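Local coordinates for tRNA (adenine-N(1)-)-methyltransferase (Thermus thermophilus, PDB 2PWY), which catalyses the S-adenosyl-L-methionine-dependent methylation of N1 of adenine 58 in tRNA and is required for cell growth at extreme temperatures, at residues L194-P199 against L205-A210; R209-H214 against V250-W255. All blocks are in the same frame, centred on the assembly; numbering follows the deposited sequence.

Interaction 1: L194-P199 against L205-A210; sequences LVAYLP and LELVRA
Leu207, on helix 201-211, drops its CD2 methyl between two side chains of strand 192-198, 3.7 Å from CB of Ala196 and 3.8 Å from CD1 of Leu198. Ala196 offers a low spot at its single methyl, whereas Leu198 reaches out further, its CD1 also coming within 4.1 Å of CB of Leu207, and the two leucine side chains pass each other at a slant. In Leu207, CG is anti to the backbone N (chi1 174°) and CD2 in turn extends away from CA, so this methyl reaches the sheet. Leu194, Ala196 and Leu198 turn their CB atoms to the helix in the usual strand alternation, while Val195 and Tyr197 face helix 82-91 on the other side of the sheet. Leu181 of helix 181-187 adds to the packing on Leu207, and Leu172 on the neighbouring strand touches Ala196. Strand and helix belong to the Rossmann-like catalytic domain, where strand 192-198 runs beside strand 167-173, which ends in the cofactor-binding Asp173. No hydrogen bond crosses between the segments. With all three touching residues buried, the contact rests on close apolar packing rather than on directional polar bonds.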
loop_
_atom_site.group_PDB
_atom_site.type_symbol
_atom_site.label_atom_id
_atom_site.label_comp_id
_atom_site.label_asym_id
_atom_site.label_seq_id
_atom_site.Cartn_x
_atom_site.Cartn_y
_atom_site.Cartn_z
ATOM N N LEU A 194 -6.660 24.369 6.233
ATOM C CA LEU A 194 -6.203 24.491 4.844
ATOM C C LEU A 194 -5.708 23.111 4.439
ATOM O O LEU A 194 -4.997 22.456 5.210
ATOM C CB LEU A 194 -5.062 25.511 4.725
ATOM C CG LEU A 194 -4.391 25.727 3.349
ATOM C CD1 LEU A 194 -3.811 27.142 3.258
ATOM C CD2 LEU A 194 -3.274 24.684 3.021
ATOM N N VAL A 195 -6.095 22.657 3.245
ATOM C CA VAL A 195 -5.606 21.371 2.735
ATOM C C VAL A 195 -5.075 21.577 1.328
ATOM O O VAL A 195 -5.800 22.083 0.451
ATOM C CB VAL A 195 -6.689 20.256 2.729
ATOM C CG1 VAL A 195 -6.067 18.953 2.192
ATOM C CG2 VAL A 195 -7.262 20.039 4.145
ATOM N N ALA A 196 -3.806 21.219 1.133
ATOM C CA ALA A 196 -3.125 21.362 -0.153
ATOM C C ALA A 196 -2.808 20.014 -0.778
ATOM O O ALA A 196 -2.419 19.071 -0.088
ATOM C CB ALA A 196 -1.842 22.165 -0.013
ATOM N N TYR A 197 -2.950 19.968 -2.102
ATOM C CA TYR A 197 -2.690 18.785 -2.926
ATOM C C TYR A 197 -1.368 19.018 -3.661
ATOM O O TYR A 197 -1.217 20.008 -4.370
ATOM C CB TYR A 197 -3.872 18.670 -3.887
ATOM C CG TYR A 197 -3.892 17.589 -4.947
ATOM C CD1 TYR A 197 -4.468 16.339 -4.690
ATOM C CD2 TYR A 197 -3.454 17.854 -6.244
ATOM C CE1 TYR A 197 -4.558 15.363 -5.698
ATOM C CE2 TYR A 197 -3.537 16.880 -7.258
ATOM C CZ TYR A 197 -4.095 15.652 -6.977
ATOM O OH TYR A 197 -4.192 14.701 -7.970
ATOM N N LEU A 198 -0.398 18.129 -3.453
ATOM C CA LEU A 198 0.945 18.322 -4.008
ATOM C C LEU A 198 1.557 17.000 -4.487
ATOM O O LEU A 198 1.655 16.047 -3.704
ATOM C CB LEU A 198 1.861 18.915 -2.945
ATOM C CG LEU A 198 1.640 20.380 -2.577
ATOM C CD1 LEU A 198 2.446 20.728 -1.310
ATOM C CD2 LEU A 198 1.991 21.315 -3.751
ATOM N N PRO A 199 1.961 16.936 -5.768
ATOM C CA PRO A 199 2.490 15.664 -6.277
ATOM C C PRO A 199 3.814 15.197 -5.654
ATOM O O PRO A 199 4.005 13.981 -5.471
ATOM C CB PRO A 199 2.681 15.923 -7.779
ATOM C CG PRO A 199 1.896 17.167 -8.073
ATOM C CD PRO A 199 1.918 17.977 -6.813
ATOM N N LEU A 205 7.616 19.208 1.635
ATOM C CA LEU A 205 8.580 19.694 2.608
ATOM C C LEU A 205 8.720 21.208 2.528
ATOM O O LEU A 205 8.822 21.872 3.560
ATOM C CB LEU A 205 9.939 18.990 2.428
ATOM C CG LEU A 205 9.919 17.491 2.759
ATOM C CD1 LEU A 205 11.168 16.815 2.179
ATOM C CD2 LEU A 205 9.811 17.269 4.271
ATOM N N GLU A 206 8.712 21.746 1.307
ATOM C CA GLU A 206 8.778 23.190 1.112
ATOM C C GLU A 206 7.570 23.889 1.757
ATOM O O GLU A 206 7.737 24.904 2.442
ATOM C CB GLU A 206 8.906 23.557 -0.379
ATOM C CG GLU A 206 9.137 25.053 -0.598
ATOM C CD GLU A 206 9.724 25.397 -1.969
ATOM O OE1 GLU A 206 10.016 24.483 -2.779
ATOM O OE2 GLU A 206 9.902 26.609 -2.220
ATOM N N LEU A 207 6.372 23.338 1.548
ATOM C CA LEU A 207 5.152 23.893 2.144
ATOM C C LEU A 207 5.195 23.840 3.682
ATOM O O LEU A 207 4.838 24.812 4.361
ATOM C CB LEU A 207 3.894 23.185 1.606
ATOM C CG LEU A 207 2.564 23.581 2.276
ATOM C CD1 LEU A 207 2.301 25.099 2.120
ATOM C CD2 LEU A 207 1.418 22.772 1.670
ATOM N N VAL A 208 5.651 22.710 4.216
ATOM C CA VAL A 208 5.774 22.536 5.665
ATOM C C VAL A 208 6.688 23.609 6.254
ATOM O O VAL A 208 6.338 24.239 7.250
ATOM C CB VAL A 208 6.242 21.094 6.027
ATOM C CG1 VAL A 208 6.757 21.006 7.481
ATOM C CG2 VAL A 208 5.086 20.118 5.800
ATOM N N ARG A 209 7.831 23.842 5.609
ATOM C CA ARG A 209 8.764 24.884 6.069
ATOM C C ARG A 209 8.158 26.282 5.931
ATOM O O ARG A 209 8.229 27.084 6.868
ATOM C CB ARG A 209 10.103 24.782 5.330
ATOM N N ALA A 210 7.520 26.559 4.794
ATOM C CA ALA A 210 6.890 27.864 4.545
ATOM C C ALA A 210 5.780 28.189 5.550
ATOM O O ALA A 210 5.633 29.335 5.965
ATOM C CB ALA A 210 6.357 27.933 3.126
#

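Interaction 2: R209-H214 against V250-W255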
loop_
_atom_site.group_PDB
_atom_site.type_symbol
_atom_site.label_atom_id
_atom_site.label_comp_id
_atom_site.label_asym_id
_atom_site.label_seq_id
_atom_site.Cartn_x
_atom_site.Cartn_y
_atom_site.Cartn_z
ATOM N N ARG A 209 7.831 23.842 5.609
ATOM C CA ARG A 209 8.764 24.884 6.069
ATOM C C ARG A 209 8.158 26.282 5.931
ATOM O O ARG A 209 8.229 27.084 6.868
ATOM C CB ARG A 209 10.103 24.782 5.330
ATOM N N ALA A 210 7.520 26.559 4.794
ATOM C CA ALA A 210 6.890 27.864 4.545
ATOM C C ALA A 210 5.780 28.189 5.550
ATOM O O ALA A 210 5.633 29.335 5.965
ATOM C CB ALA A 210 6.357 27.933 3.126
ATOM N N ALA A 211 5.021 27.168 5.952
ATOM C CA ALA A 211 3.908 27.348 6.890
ATOM C C ALA A 211 4.395 27.727 8.288
ATOM O O ALA A 211 3.621 28.245 9.095
ATOM C CB ALA A 211 3.059 26.101 6.934
ATOM N N GLU A 212 5.676 27.483 8.566
ATOM C CA GLU A 212 6.276 27.906 9.836
ATOM C C GLU A 212 6.470 29.425 9.941
ATOM O O GLU A 212 6.850 29.927 11.002
ATOM C CB GLU A 212 7.581 27.146 10.092
ATOM C CG GLU A 212 7.334 25.674 10.412
ATOM C CD GLU A 212 8.580 24.822 10.345
ATOM O OE1 GLU A 212 9.698 25.385 10.336
ATOM O OE2 GLU A 212 8.429 23.583 10.321
ATOM N N ALA A 213 6.202 30.146 8.849
ATOM C CA ALA A 213 6.235 31.609 8.846
ATOM C C ALA A 213 4.827 32.221 8.927
ATOM O O ALA A 213 4.644 33.440 8.769
ATOM C CB ALA A 213 6.985 32.112 7.611
ATOM N N HIS A 214 3.829 31.375 9.183
ATOM C CA HIS A 214 2.430 31.805 9.202
ATOM C C HIS A 214 1.687 31.196 10.389
ATOM O O HIS A 214 2.175 30.229 10.980
ATOM C CB HIS A 214 1.761 31.411 7.880
ATOM C CG HIS A 214 2.413 32.023 6.682
ATOM N ND1 HIS A 214 2.122 33.298 6.248
ATOM C CD2 HIS A 214 3.368 31.549 5.847
ATOM C CE1 HIS A 214 2.864 33.582 5.193
ATOM N NE2 HIS A 214 3.621 32.534 4.922
ATOM N N VAL A 250 -1.723 17.757 2.334
ATOM C CA VAL A 250 -1.125 18.421 3.489
ATOM C C VAL A 250 -2.207 19.271 4.170
ATOM O O VAL A 250 -2.766 20.180 3.539
ATOM C CB VAL A 250 0.058 19.333 3.072
ATOM C CG1 VAL A 250 0.642 20.018 4.299
ATOM C CG2 VAL A 250 1.148 18.532 2.324
ATOM N N ALA A 251 -2.502 18.960 5.436
ATOM C CA ALA A 251 -3.530 19.672 6.196
ATOM C C ALA A 251 -2.866 20.542 7.257
ATOM O O ALA A 251 -2.038 20.066 8.041
ATOM C CB ALA A 251 -4.515 18.695 6.865
ATOM N N LEU A 252 -3.240 21.814 7.275
ATOM C CA LEU A 252 -2.773 22.763 8.285
ATOM C C LEU A 252 -3.973 23.263 9.059
ATOM O O LEU A 252 -5.033 23.476 8.464
ATOM C CB LEU A 252 -2.093 23.968 7.604
ATOM C CG LEU A 252 -0.998 23.679 6.565
ATOM C CD1 LEU A 252 -0.569 24.991 5.895
ATOM C CD2 LEU A 252 0.172 23.014 7.220
ATOM N N ARG A 253 -3.814 23.470 10.370
ATOM C CA ARG A 253 -4.886 24.080 11.161
ATOM C C ARG A 253 -4.523 25.516 11.487
ATOM O O ARG A 253 -3.407 25.781 11.951
ATOM C CB ARG A 253 -5.138 23.298 12.451
ATOM C CG ARG A 253 -6.413 23.698 13.183
ATOM C CD ARG A 253 -6.446 23.130 14.594
ATOM N NE ARG A 253 -6.671 21.684 14.687
ATOM C CZ ARG A 253 -7.859 21.100 14.840
ATOM N NH1 ARG A 253 -8.974 21.812 14.851
ATOM N NH2 ARG A 253 -7.927 19.778 14.943
ATOM N N ARG A 254 -5.467 26.427 11.245
ATOM C CA ARG A 254 -5.318 27.859 11.537
ATOM C C ARG A 254 -5.206 28.077 13.041
ATOM O O ARG A 254 -6.013 27.554 13.811
ATOM C CB ARG A 254 -6.529 28.629 10.984
ATOM C CG ARG A 254 -6.537 30.165 11.203
ATOM C CD ARG A 254 -5.331 30.817 10.545
ATOM N NE ARG A 254 -5.338 32.292 10.514
ATOM C CZ ARG A 254 -5.065 33.100 11.544
ATOM N NH1 ARG A 254 -4.836 32.624 12.759
ATOM N NH2 ARG A 254 -5.040 34.417 11.363
ATOM N N TRP A 255 -4.202 28.844 13.448
ATOM C CA TRP A 255 -4.014 29.208 14.853
ATOM C C TRP A 255 -5.232 29.896 15.439
ATOM O O TRP A 255 -5.973 30.576 14.719
ATOM C CB TRP A 255 -2.829 30.162 14.969
ATOM C CG TRP A 255 -1.484 29.509 14.952
ATOM C CD1 TRP A 255 -1.190 28.190 14.688
ATOM C CD2 TRP A 255 -0.229 30.162 15.175
ATOM N NE1 TRP A 255 0.171 27.991 14.751
ATOM C CE2 TRP A 255 0.780 29.185 15.043
ATOM C CE3 TRP A 255 0.140 31.483 15.468
ATOM C CZ2 TRP A 255 2.138 29.487 15.211
ATOM C CZ3 TRP A 255 1.492 31.779 15.627
ATOM C CH2 TRP A 255 2.467 30.787 15.498
#
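The last part of helix 201-211 and the type I beta turn from Ala211 to His214 lie over strand 248-254, an antiparallel member of the mixed sheet in the class I methyltransferase domain. Ala211 and Leu252 make the buried part of the contact: CB of Ala211 meets CD1 of Leu252 at 3.9 Å. In Leu252, CG lies beside the backbone N (chi1 -51°), anti to the carbonyl carbon, and CD1 extends on from it, projecting from the sheet up to the small alanine. Around this methyl pair, Leu252 also packs on Leu194 of strand 192-198 and on Phe216 and Leu218 of strand 216-232, so that its side chain lies among apolar residues of both neighbouring strands as well as against the helix.

Further along, the turn is closed by His214 N to Ala211 O at 3.1 Å. It leaves O of His214 over one face of the Trp255 indole, displaced toward the rim and 4.3 Å from CZ2. The imidazole itself points elsewhere and packs on Leu181 and Glu182 of helix 181-187. Trp255, just past the end of the strand, also rests on Pro215 and Arg217, while Arg254 sends NE to O of Ala185.

No hydrogen bond joins the segments. The Ala211-Leu252 pair is therefore a short-range hydrophobic contact, and the carbonyl over the indole is a loose approach at the more exposed margin that would add little directional hold.

From the N terminus, strand 192-198 comes first, and interaction 1 closes a short strand-turn-helix loop by laying helix 201-211 back on it. Interaction 2 begins on the same helix, with Arg209 and Ala210 common to both, and closes a much longer loop that runs through strands 216-232 and 235-243 before returning in strand 248-254. The two loops thus follow one another along the chain and overlap just at the helix. Their sheet sides are neighbours: Leu194 O lies 2.8 Å from Leu252 N, a probable antiparallel hydrogen bond. Helix 201-211 packs across both strands, Leu207 CD2 lying 3.9 Å from Val250 CG1.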